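Local coordinates for geobacter metallireducens SMUG1 (Geobacter metallireducens, PDB 5H9I), which is a SMUG1-type member of the UDG-like superfamily, a compact single-chain alpha/beta protein that holds xanthine in a pocket, at residues A[60-64]-A[139-145]; A[76-81]-A[105-111]; A[96-100]-A[146-152]; A[209-213]-A[228-233]. One frame throughout, in Å; residues are numbered along the deposited sequence.

Interaction 1: A[60-64]-A[139-145]; sequences MNPGP and NYCPLLF. With XAN (xanthine), chain B.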
# COMPACT_ATOMS: atom_id res chain seq x y z
N MET A 60 3.04 2.14 -3.68
CA MET A 60 3.47 3.51 -3.46
C MET A 60 2.58 4.21 -2.47
O MET A 60 3.00 4.56 -1.42
CB MET A 60 3.49 4.26 -4.80
CG MET A 60 3.83 5.76 -4.71
SD MET A 60 3.91 6.62 -6.40
CE MET A 60 2.19 6.63 -6.68
N ASN A 61 1.33 4.47 -2.83
CA ASN A 61 0.43 5.12 -1.93
C ASN A 61 -1.02 4.87 -2.36
O ASN A 61 -1.22 4.32 -3.42
CB ASN A 61 0.75 6.66 -1.75
CG ASN A 61 0.20 7.53 -2.86
OD1 ASN A 61 0.37 7.27 -4.06
ND2 ASN A 61 -0.45 8.63 -2.45
N PRO A 62 -2.01 5.18 -1.52
CA PRO A 62 -3.38 4.79 -1.87
C PRO A 62 -3.95 5.37 -3.13
O PRO A 62 -3.58 6.51 -3.51
CB PRO A 62 -4.18 5.37 -0.71
CG PRO A 62 -3.23 5.31 0.50
CD PRO A 62 -1.91 5.70 -0.14
N GLY A 63 -4.80 4.61 -3.81
CA GLY A 63 -5.65 5.22 -4.83
C GLY A 63 -6.88 5.68 -4.11
O GLY A 63 -7.34 5.17 -3.07
N PRO A 64 -7.46 6.75 -4.66
CA PRO A 64 -8.69 7.29 -4.06
C PRO A 64 -9.84 6.36 -3.87
O PRO A 64 -10.68 6.58 -2.96
CB PRO A 64 -9.06 8.44 -5.07
CG PRO A 64 -8.45 7.94 -6.34
CD PRO A 64 -7.11 7.41 -5.91
N ASN A 139 1.70 -0.59 1.63
CA ASN A 139 2.12 0.60 0.88
C ASN A 139 3.31 1.24 1.59
O ASN A 139 3.31 1.32 2.79
CB ASN A 139 1.01 1.65 0.84
CG ASN A 139 0.20 1.55 -0.40
OD1 ASN A 139 0.63 1.08 -1.43
ND2 ASN A 139 -1.12 1.84 -0.22
N TYR A 140 4.18 1.84 0.82
CA TYR A 140 5.26 2.63 1.35
C TYR A 140 4.73 3.87 2.07
O TYR A 140 5.20 4.16 3.16
CB TYR A 140 6.11 3.05 0.17
CG TYR A 140 7.27 3.97 0.53
CD1 TYR A 140 8.31 3.50 1.25
CD2 TYR A 140 7.19 5.34 0.26
CE1 TYR A 140 9.35 4.36 1.65
CE2 TYR A 140 8.18 6.17 0.63
CZ TYR A 140 9.26 5.68 1.26
OH TYR A 140 10.26 6.55 1.64
N CYS A 141 3.78 4.56 1.43
CA CYS A 141 3.21 5.81 1.98
C CYS A 141 1.74 5.62 2.12
O CYS A 141 1.08 5.27 1.20
CB CYS A 141 3.59 6.95 1.04
SG CYS A 141 2.82 8.53 1.50
N PRO A 142 1.22 5.80 3.33
CA PRO A 142 -0.22 5.60 3.51
C PRO A 142 -1.09 6.82 3.22
O PRO A 142 -2.31 6.69 3.26
CB PRO A 142 -0.31 5.27 4.96
CG PRO A 142 0.74 6.10 5.58
CD PRO A 142 1.92 5.98 4.63
N LEU A 143 -0.48 7.95 2.92
CA LEU A 143 -1.24 9.21 2.72
C LEU A 143 -1.62 9.39 1.30
O LEU A 143 -0.83 9.04 0.39
CB LEU A 143 -0.30 10.30 3.13
CG LEU A 143 0.17 10.36 4.55
CD1 LEU A 143 1.13 11.53 4.74
CD2 LEU A 143 -0.94 10.33 5.57
N LEU A 144 -2.78 10.03 1.07
CA LEU A 144 -3.21 10.50 -0.25
C LEU A 144 -3.13 12.07 -0.25
O LEU A 144 -3.51 12.64 0.74
CB LEU A 144 -4.63 10.08 -0.49
CG LEU A 144 -5.20 10.35 -1.85
CD1 LEU A 144 -4.90 9.22 -2.80
CD2 LEU A 144 -6.69 10.59 -1.86
N PHE A 145 -2.50 12.65 -1.26
CA PHE A 145 -2.27 14.07 -1.38
C PHE A 145 -3.14 14.61 -2.52
O PHE A 145 -3.11 14.08 -3.65
CB PHE A 145 -0.77 14.31 -1.64
CG PHE A 145 0.12 13.78 -0.60
CD1 PHE A 145 0.41 14.49 0.54
CD2 PHE A 145 0.76 12.59 -0.84
CE1 PHE A 145 1.28 14.00 1.49
CE2 PHE A 145 1.62 12.06 0.13
CZ PHE A 145 1.89 12.78 1.25
N9 XAN B . -3.76 1.61 -6.41
C4 XAN B . -3.01 1.48 -5.35
N3 XAN B . -3.24 1.12 -4.09
C2 XAN B . -2.28 1.10 -3.27
O2 XAN B . -2.52 0.82 -2.12
N1 XAN B . -1.01 1.35 -3.61
C6 XAN B . -0.65 1.68 -4.81
O6 XAN B . 0.51 1.97 -5.13
C5 XAN B . -1.67 1.80 -5.76
N7 XAN B . -1.69 2.12 -7.04
C8 XAN B . -2.95 2.00 -7.44
O HOH W 1 -1.73 10.96 -3.49
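The backbone of M60 and N61 runs beside that of Y140 and C141, where C141 N donates to M60 O (3.0 Å) and the CA of N61 makes a C-H...O contact with C141 O. N61 carries the link further along. Its CG is tucked between the backbone N and the carbonyl carbon (chi1 81°), which swings the amide over toward the start of strand 144-146. There ND2 donates to L143 O (2.9 Å) along an almost straight line, 177° at the hydrogen, lying in the planes of both the amide and the carbonyl. The second N-H of ND2 goes to a water that also accepts from F145 N, so ND2 makes two bonds, which fix the rotation of the amide. P62 lies beside this grip with its ring against the C141 and P142 carbonyls: CG approaches P142 O to 3.2 Å, a buried carbonyl for which the model offers no hydrogen-bonding partner. From the far end L144 reaches back, its CD1 resting 3.1 Å from P62 O and also against the ring of P64. At the other end the N139 amide meets xanthine in two bonds of opposite sense: N1 of xanthine donates to OD1 (2.7 Å), while ND2 donates to O2 (2.6 Å). M60 N adds a bond to xanthine O6 (2.9 Å). F74, E111 and H213 also bond the ligand. This is the pocket of the UDG-like alpha/beta fold, set where the parallel strands 55-59 and 135-139 end and their loops draw together.

Interaction 2: A[76-81]-A[105-111]; sequences EVAVVT and FACRRSE. With XAN (xanthine), chain B; BME (beta-mercaptoethanol), chain F.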
# COMPACT_ATOMS: atom_id res chain seq x y z
N GLU A 76 -9.59 -2.50 -3.44
CA GLU A 76 -10.84 -2.36 -4.20
C GLU A 76 -11.95 -2.88 -3.27
O GLU A 76 -11.84 -3.96 -2.65
CB GLU A 76 -10.76 -3.09 -5.51
CG GLU A 76 -12.02 -2.86 -6.43
CD GLU A 76 -12.80 -4.07 -6.73
OE1 GLU A 76 -12.58 -5.21 -6.17
OE2 GLU A 76 -13.76 -3.96 -7.57
N VAL A 77 -13.11 -2.22 -3.23
CA VAL A 77 -14.12 -2.52 -2.25
C VAL A 77 -14.60 -3.93 -2.33
O VAL A 77 -14.66 -4.64 -1.31
CB VAL A 77 -15.30 -1.45 -2.29
CG1 VAL A 77 -16.40 -1.86 -1.36
CG2 VAL A 77 -14.73 -0.09 -2.00
N ALA A 78 -14.89 -4.38 -3.55
CA ALA A 78 -15.46 -5.69 -3.74
C ALA A 78 -14.53 -6.82 -3.28
O ALA A 78 -14.94 -7.73 -2.55
CB ALA A 78 -15.91 -5.91 -5.13
N VAL A 79 -13.26 -6.69 -3.68
CA VAL A 79 -12.35 -7.75 -3.34
C VAL A 79 -12.08 -7.74 -1.84
O VAL A 79 -11.93 -8.86 -1.24
CB VAL A 79 -11.13 -7.81 -4.30
CG1 VAL A 79 -10.21 -6.79 -3.92
CG2 VAL A 79 -10.54 -9.27 -4.21
N VAL A 80 -12.05 -6.59 -1.15
CA VAL A 80 -11.77 -6.59 0.24
C VAL A 80 -12.95 -7.19 1.01
O VAL A 80 -12.75 -8.02 1.90
CB VAL A 80 -11.52 -5.23 0.72
CG1 VAL A 80 -11.47 -5.13 2.22
CG2 VAL A 80 -10.24 -4.65 0.11
N THR A 81 -14.20 -6.88 0.62
CA THR A 81 -15.36 -7.43 1.28
C THR A 81 -15.57 -8.91 0.97
O THR A 81 -15.86 -9.70 1.89
CB THR A 81 -16.68 -6.62 0.99
OG1 THR A 81 -17.03 -6.78 -0.35
CG2 THR A 81 -16.51 -5.28 1.28
N PHE A 105 -16.91 1.45 2.69
CA PHE A 105 -17.44 0.24 2.09
C PHE A 105 -18.72 0.42 1.27
O PHE A 105 -19.13 -0.47 0.57
CB PHE A 105 -17.47 -0.86 3.11
CG PHE A 105 -16.06 -1.34 3.49
CD1 PHE A 105 -15.35 -0.75 4.49
CD2 PHE A 105 -15.51 -2.32 2.77
CE1 PHE A 105 -14.03 -1.16 4.81
CE2 PHE A 105 -14.17 -2.74 3.04
CZ PHE A 105 -13.49 -2.15 4.06
N ALA A 106 -19.27 1.65 1.34
CA ALA A 106 -20.37 2.02 0.46
C ALA A 106 -19.89 2.62 -0.82
O ALA A 106 -20.73 2.91 -1.68
CB ALA A 106 -21.30 2.98 1.19
N CYS A 107 -18.57 2.84 -1.06
CA CYS A 107 -18.09 3.37 -2.30
C CYS A 107 -18.43 2.39 -3.41
O CYS A 107 -18.23 1.18 -3.30
CB CYS A 107 -16.57 3.69 -2.30
SG CYS A 107 -15.78 4.24 -3.77
N ARG A 108 -18.97 2.99 -4.44
CA ARG A 108 -19.42 2.31 -5.64
C ARG A 108 -18.39 2.38 -6.82
O ARG A 108 -18.70 1.80 -7.84
CB ARG A 108 -20.78 2.95 -6.06
N ARG A 109 -17.23 3.09 -6.78
CA ARG A 109 -16.16 3.07 -7.80
C ARG A 109 -15.35 1.79 -7.49
O ARG A 109 -15.15 1.48 -6.29
CB ARG A 109 -15.21 4.21 -7.61
CG ARG A 109 -15.73 5.61 -7.87
CD ARG A 109 -15.74 5.97 -9.37
NE ARG A 109 -16.26 7.34 -9.39
CZ ARG A 109 -17.55 7.67 -9.38
NH1 ARG A 109 -17.89 8.95 -9.36
NH2 ARG A 109 -18.52 6.74 -9.41
N SER A 110 -15.07 1.03 -8.54
CA SER A 110 -14.09 -0.05 -8.52
C SER A 110 -12.72 0.40 -8.98
O SER A 110 -12.49 0.79 -10.16
CB SER A 110 -14.54 -1.23 -9.32
OG SER A 110 -13.58 -2.21 -9.48
N GLU A 111 -11.72 0.27 -8.18
CA GLU A 111 -10.39 0.57 -8.59
C GLU A 111 -9.81 -0.53 -9.47
O GLU A 111 -9.73 -1.68 -9.00
CB GLU A 111 -9.46 0.74 -7.37
CG GLU A 111 -8.06 1.13 -7.80
CD GLU A 111 -7.08 1.03 -6.64
OE1 GLU A 111 -6.27 0.11 -6.56
OE2 GLU A 111 -7.12 1.98 -5.77
N9 XAN B . -3.76 1.61 -6.41
C4 XAN B . -3.01 1.48 -5.35
N3 XAN B . -3.24 1.12 -4.09
C2 XAN B . -2.28 1.10 -3.27
O2 XAN B . -2.52 0.82 -2.12
N1 XAN B . -1.01 1.35 -3.61
C6 XAN B . -0.65 1.68 -4.81
O6 XAN B . 0.51 1.97 -5.13
C5 XAN B . -1.67 1.80 -5.76
N7 XAN B . -1.69 2.12 -7.04
C8 XAN B . -2.95 2.00 -7.44
C1 BME F . -18.77 2.34 5.37
C2 BME F . -19.01 3.50 6.32
O1 BME F . -17.48 1.84 5.60
S2 BME F . -18.48 3.19 7.92
O HOH W 2 -12.93 0.24 -5.14
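Hydrogen bonding between E76 and S110 is the direct polar link: S110 OG donates to E76 OE2 at 2.6 Å, arriving on the anti side of the carboxylate and 25° out of its plane. R115 also bonds S110 OG, so the hydroxyl joins an arginine to the acid. The other oxygen of the carboxylate, OE1, accepts from V79 N (3.0 Å), a bond that reaches it from above the plane and is made possible by the bend of the chain at chi2. A water completes the polar set, donating to R109 O (2.8 Å) and accepting from V77 N and E111 N. E76 stands at the N-cap of helix 77-84, its bond to V79 N being the capping bond, and E111 stands at the N-cap of helix 112-125, its side chain meeting G114 N in a weak bond; two helix starts of the UDG-like fold are thus laid side by side. Apolar contacts fill the rest. V80 CG1 meets the F105 ring at its edge, 3.7 Å from CE2, and the two side chains cross at about a right angle. T81 turns OG1 back to A78 O, which leaves CG2 directed at the ring, 3.5 Å from F105 CD2. V77 spreads its two methyls over the passing segment, CG1 near F105 and CG2 packed on C107 CB (4.2 Å). T70 also touches V77, V80 and F105. At the far end E111 OE1 accepts from xanthine N9 (2.9 Å), whereas F105 N donates to O1 of a beta-mercaptoethanol (3.0 Å), probably from the crystallisation liquor.

Interaction 3: A[96-100]-A[146-152]; sequences EHPKK and LTAEGGN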
# COMPACT_ATOMS: atom_id res chain seq x y z
N GLU A 96 -12.05 16.50 3.86
CA GLU A 96 -12.38 15.70 2.70
C GLU A 96 -12.73 16.60 1.53
O GLU A 96 -13.50 17.53 1.72
CB GLU A 96 -13.60 14.87 3.06
CG GLU A 96 -14.13 13.99 1.99
CD GLU A 96 -15.46 13.44 2.31
OE1 GLU A 96 -16.44 14.28 2.44
OE2 GLU A 96 -15.70 12.23 2.39
N HIS A 97 -12.22 16.33 0.32
CA HIS A 97 -12.57 17.12 -0.86
C HIS A 97 -13.78 16.54 -1.54
O HIS A 97 -13.88 15.35 -1.75
CB HIS A 97 -11.40 17.12 -1.80
CG HIS A 97 -11.49 18.15 -2.89
ND1 HIS A 97 -12.36 18.00 -3.93
CD2 HIS A 97 -10.89 19.33 -3.05
CE1 HIS A 97 -12.31 19.09 -4.69
NE2 HIS A 97 -11.39 19.89 -4.21
N PRO A 98 -14.74 17.39 -2.01
CA PRO A 98 -15.90 16.80 -2.60
C PRO A 98 -15.73 15.95 -3.83
O PRO A 98 -16.62 15.21 -4.12
CB PRO A 98 -16.81 18.03 -3.02
CG PRO A 98 -16.04 19.19 -2.63
CD PRO A 98 -14.79 18.87 -1.90
N LYS A 99 -14.60 16.09 -4.53
CA LYS A 99 -14.34 15.29 -5.72
C LYS A 99 -13.70 13.93 -5.34
O LYS A 99 -13.59 13.09 -6.18
CB LYS A 99 -13.39 16.00 -6.63
CG LYS A 99 -14.04 17.11 -7.43
CD LYS A 99 -12.94 17.79 -8.19
CE LYS A 99 -13.49 19.05 -8.85
NZ LYS A 99 -12.37 19.58 -9.62
N LYS A 100 -13.50 13.75 -4.08
CA LYS A 100 -12.70 12.55 -3.55
C LYS A 100 -13.30 12.14 -2.23
O LYS A 100 -12.61 12.11 -1.21
CB LYS A 100 -11.26 12.89 -3.49
CG LYS A 100 -10.61 13.21 -4.80
CD LYS A 100 -10.51 12.01 -5.72
CE LYS A 100 -9.85 12.25 -7.07
NZ LYS A 100 -8.45 12.61 -6.96
N LEU A 146 -3.86 15.70 -2.26
CA LEU A 146 -4.66 16.35 -3.31
C LEU A 146 -4.38 17.85 -3.41
O LEU A 146 -4.09 18.47 -2.41
CB LEU A 146 -6.15 16.17 -2.99
CG LEU A 146 -6.70 14.78 -2.69
CD1 LEU A 146 -8.15 14.84 -2.18
CD2 LEU A 146 -6.59 13.85 -3.88
N THR A 147 -4.52 18.35 -4.64
CA THR A 147 -4.53 19.79 -4.86
C THR A 147 -5.81 20.37 -4.34
O THR A 147 -6.80 19.67 -4.07
CB THR A 147 -4.46 20.09 -6.35
OG1 THR A 147 -5.68 19.67 -6.99
CG2 THR A 147 -3.23 19.39 -6.99
N ALA A 148 -5.84 21.70 -4.30
CA ALA A 148 -7.08 22.38 -3.91
C ALA A 148 -8.25 22.04 -4.84
O ALA A 148 -9.40 22.10 -4.43
CB ALA A 148 -6.82 23.92 -3.91
N GLU A 149 -8.01 21.69 -6.09
CA GLU A 149 -9.06 21.25 -6.98
C GLU A 149 -9.36 19.74 -6.91
O GLU A 149 -10.13 19.19 -7.67
CB GLU A 149 -8.73 21.63 -8.43
CG GLU A 149 -8.51 23.12 -8.66
CD GLU A 149 -7.19 23.64 -8.09
OE1 GLU A 149 -6.11 22.90 -8.05
OE2 GLU A 149 -7.22 24.82 -7.70
N GLY A 150 -8.75 19.06 -5.97
CA GLY A 150 -9.10 17.65 -5.80
C GLY A 150 -8.26 16.73 -6.66
O GLY A 150 -8.59 15.57 -6.74
N GLY A 151 -7.17 17.23 -7.26
CA GLY A 151 -6.33 16.37 -8.17
C GLY A 151 -5.31 15.61 -7.34
O GLY A 151 -4.69 16.17 -6.40
N ASN A 152 -5.07 14.37 -7.79
CA ASN A 152 -4.08 13.58 -7.07
C ASN A 152 -2.65 14.12 -7.22
O ASN A 152 -2.26 14.55 -8.30
CB ASN A 152 -4.17 12.14 -7.59
CG ASN A 152 -3.45 11.19 -6.67
OD1 ASN A 152 -3.75 11.14 -5.48
ND2 ASN A 152 -2.47 10.48 -7.20
O HOH W 3 -6.76 10.87 -6.14
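H97, K99 and K100 bond three successive carbonyls, those of A148, E149 and G150, so that one type I beta turn (97-100) docks on another (147-150), the latter in the connection between antiparallel strands 144-146 and 152-153. K100 NZ donates to G150 O (3.0 Å) from nearly straight beyond the carbonyl, and K99 NZ, at the end of an extended chain, reaches E149 O (3.0 Å) in the carbonyl plane. H97 NE2 donates to A148 O (3.0 Å); the oxygen lies close to the ring plane, although the donor stands well above the carbonyl plane. On the other nitrogen, ND1 accepts from K99 N (3.0 Å), and bonds at two edges of the ring fix its rotation. Both faces are met as well: G150 CA makes a CH-pi contact 3.5 Å from the ring centroid, 6° off the normal, and P98 CD lies over the opposite face, toward its rim. Beyond the ring, a water accepts from K100 NZ (2.6 Å) and weakly bonds N152 OD1. The bent K100 chain crosses L146 at a slant, with CB and CG each 3.9 Å from L146 CD1.

Interaction 4: A[209-213]-A[228-233]; sequences GRIIH and TALRQL. With XAN (xanthine), chain B.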
# COMPACT_ATOMS: atom_id res chain seq x y z
N GLY A 209 13.25 -6.29 -5.88
CA GLY A 209 12.88 -6.35 -7.26
C GLY A 209 11.59 -5.56 -7.49
O GLY A 209 11.14 -4.74 -6.66
N ARG A 210 11.08 -5.69 -8.70
CA ARG A 210 9.99 -4.88 -9.21
C ARG A 210 9.06 -5.77 -10.00
O ARG A 210 9.50 -6.61 -10.68
CB ARG A 210 10.53 -3.77 -10.16
CG ARG A 210 9.43 -2.94 -10.84
CD ARG A 210 9.81 -1.90 -11.93
NE ARG A 210 10.37 -2.42 -13.20
CZ ARG A 210 9.73 -2.83 -14.33
NH1 ARG A 210 10.49 -3.22 -15.34
NH2 ARG A 210 8.38 -2.85 -14.55
N ILE A 211 7.76 -5.53 -9.89
CA ILE A 211 6.85 -5.94 -10.91
C ILE A 211 6.15 -4.72 -11.55
O ILE A 211 6.04 -3.63 -10.95
CB ILE A 211 5.77 -6.92 -10.41
CG1 ILE A 211 4.89 -6.31 -9.36
CG2 ILE A 211 6.43 -8.29 -10.07
CD1 ILE A 211 3.65 -7.16 -9.04
N ILE A 212 5.68 -4.94 -12.77
CA ILE A 212 4.90 -3.90 -13.46
C ILE A 212 3.72 -3.49 -12.53
O ILE A 212 3.04 -4.34 -11.95
CB ILE A 212 4.43 -4.45 -14.81
CG1 ILE A 212 3.66 -3.45 -15.57
CG2 ILE A 212 3.77 -5.78 -14.66
CD1 ILE A 212 3.49 -3.95 -17.05
N HIS A 213 3.40 -2.21 -12.56
CA HIS A 213 2.23 -1.73 -11.85
C HIS A 213 0.97 -2.04 -12.66
O HIS A 213 0.98 -1.96 -13.90
CB HIS A 213 2.37 -0.24 -11.66
CG HIS A 213 1.38 0.33 -10.72
ND1 HIS A 213 0.06 0.49 -11.06
CD2 HIS A 213 1.51 0.74 -9.44
CE1 HIS A 213 -0.58 0.99 -10.02
NE2 HIS A 213 0.28 1.19 -9.06
N THR A 228 2.68 -10.76 -17.42
CA THR A 228 3.84 -10.00 -17.33
C THR A 228 4.45 -10.09 -15.91
O THR A 228 5.62 -10.30 -15.70
CB THR A 228 3.58 -8.51 -17.68
OG1 THR A 228 3.07 -8.43 -19.06
CG2 THR A 228 4.82 -7.75 -17.61
N ALA A 229 3.59 -9.88 -14.94
CA ALA A 229 4.07 -9.93 -13.57
C ALA A 229 4.54 -11.32 -13.21
O ALA A 229 5.49 -11.49 -12.47
CB ALA A 229 2.89 -9.54 -12.63
N LEU A 230 3.87 -12.27 -13.78
CA LEU A 230 4.23 -13.67 -13.49
C LEU A 230 5.60 -13.98 -14.04
O LEU A 230 6.47 -14.59 -13.33
CB LEU A 230 3.04 -14.60 -13.87
CG LEU A 230 3.12 -16.02 -13.65
CD1 LEU A 230 3.09 -16.14 -12.11
CD2 LEU A 230 1.98 -16.77 -14.35
N ARG A 231 5.94 -13.50 -15.24
CA ARG A 231 7.28 -13.54 -15.75
C ARG A 231 8.36 -12.84 -14.94
O ARG A 231 9.42 -13.38 -14.65
CB ARG A 231 7.35 -13.00 -17.24
CG ARG A 231 8.77 -12.74 -17.74
CD ARG A 231 8.86 -12.44 -19.26
NE ARG A 231 8.21 -11.17 -19.59
CZ ARG A 231 8.66 -9.98 -19.22
NH1 ARG A 231 9.80 -9.86 -18.53
NH2 ARG A 231 8.00 -8.88 -19.59
N GLN A 232 8.08 -11.60 -14.45
CA GLN A 232 8.96 -10.90 -13.67
C GLN A 232 9.26 -11.59 -12.38
O GLN A 232 10.36 -11.64 -11.86
CB GLN A 232 8.47 -9.48 -13.37
CG GLN A 232 8.44 -8.65 -14.67
CD GLN A 232 7.78 -7.30 -14.44
OE1 GLN A 232 6.70 -7.26 -13.94
NE2 GLN A 232 8.47 -6.19 -14.70
N LEU A 233 8.20 -12.11 -11.73
CA LEU A 233 8.45 -12.91 -10.54
C LEU A 233 9.32 -14.12 -10.71
O LEU A 233 10.11 -14.41 -9.86
CB LEU A 233 7.09 -13.29 -9.91
CG LEU A 233 6.23 -12.11 -9.33
CD1 LEU A 233 4.77 -12.51 -9.19
CD2 LEU A 233 6.84 -11.52 -8.07
N9 XAN B . -3.76 1.61 -6.41
C4 XAN B . -3.01 1.48 -5.35
N3 XAN B . -3.24 1.12 -4.09
C2 XAN B . -2.28 1.10 -3.27
O2 XAN B . -2.52 0.82 -2.12
N1 XAN B . -1.01 1.35 -3.61
C6 XAN B . -0.65 1.68 -4.81
O6 XAN B . 0.51 1.97 -5.13
C5 XAN B . -1.67 1.80 -5.76
N7 XAN B . -1.69 2.12 -7.04
C8 XAN B . -2.95 2.00 -7.44
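Q232 reaches from its helix to the end of the strand, where its OE1 accepts from I212 N at 2.8 Å. The bond is fairly straight, 162° at the hydrogen, and the donor is tilted slightly out of the amide's carbonyl plane. I211 CA also lies near this oxygen, as does I212 CG2, 3.4 Å from OE1. With CG beside the backbone N (chi1 -66°) and the chain extended beyond it, the amide also carries NE2 over one face of the R210 guanidinium, 3.3 Å from NH2; both are donors, so this is contact without a hydrogen bond, the planes 72° apart. The remaining contacts are between apolar groups. I212 CG2 meets T228 CG2 (3.7 Å) with the side chains at about a right angle, and I211 CG2 rests on L233 CD2 (3.8 Å). A229 CB sits 4.4 Å from both I211 CD1 and I212 CG2. Farther out, W225 NE1 bonds I212 O, T228 OG1 turns to D224 O within the helix, and I187 of the neighbouring strand touches I211 and L233. Just past I212, H213 NE2 donates to xanthine N7 (3.0 Å) at the ring edge, while ND1 is bonded to S215 N. Strand 209-211 and helix 228-233 run nearly antiparallel, their axes 8.1 Å apart at closest approach: a helix returning over the edge strand of the parallel sheet, as in an alpha/beta fold, with a pocket histidine just beyond the strand's end.

How the interactions relate
Interactions 1, 2 and 4 converge on xanthine from different parts of the fold, supplying M60 and N139, E111, and H213 respectively. Interactions 1 and 2 touch beside the ligand, where G63 CA lies 3.7 Å from E111 OE2, although their centres are 16 Å apart. Interaction 4 stands apart from both, its nearest atoms about 6 Å from interaction 1 and about 7 Å from interaction 2, and xanthine bridges the gap. Interaction 3 lies outward from the pocket but adjoins interaction 1: L144 CD1 lies 3.5 Å from N152 OD1, and P64 packs on K100. In sequence, interaction 2 is nested within interaction 1, interaction 3 crosses both, and interaction 4 follows.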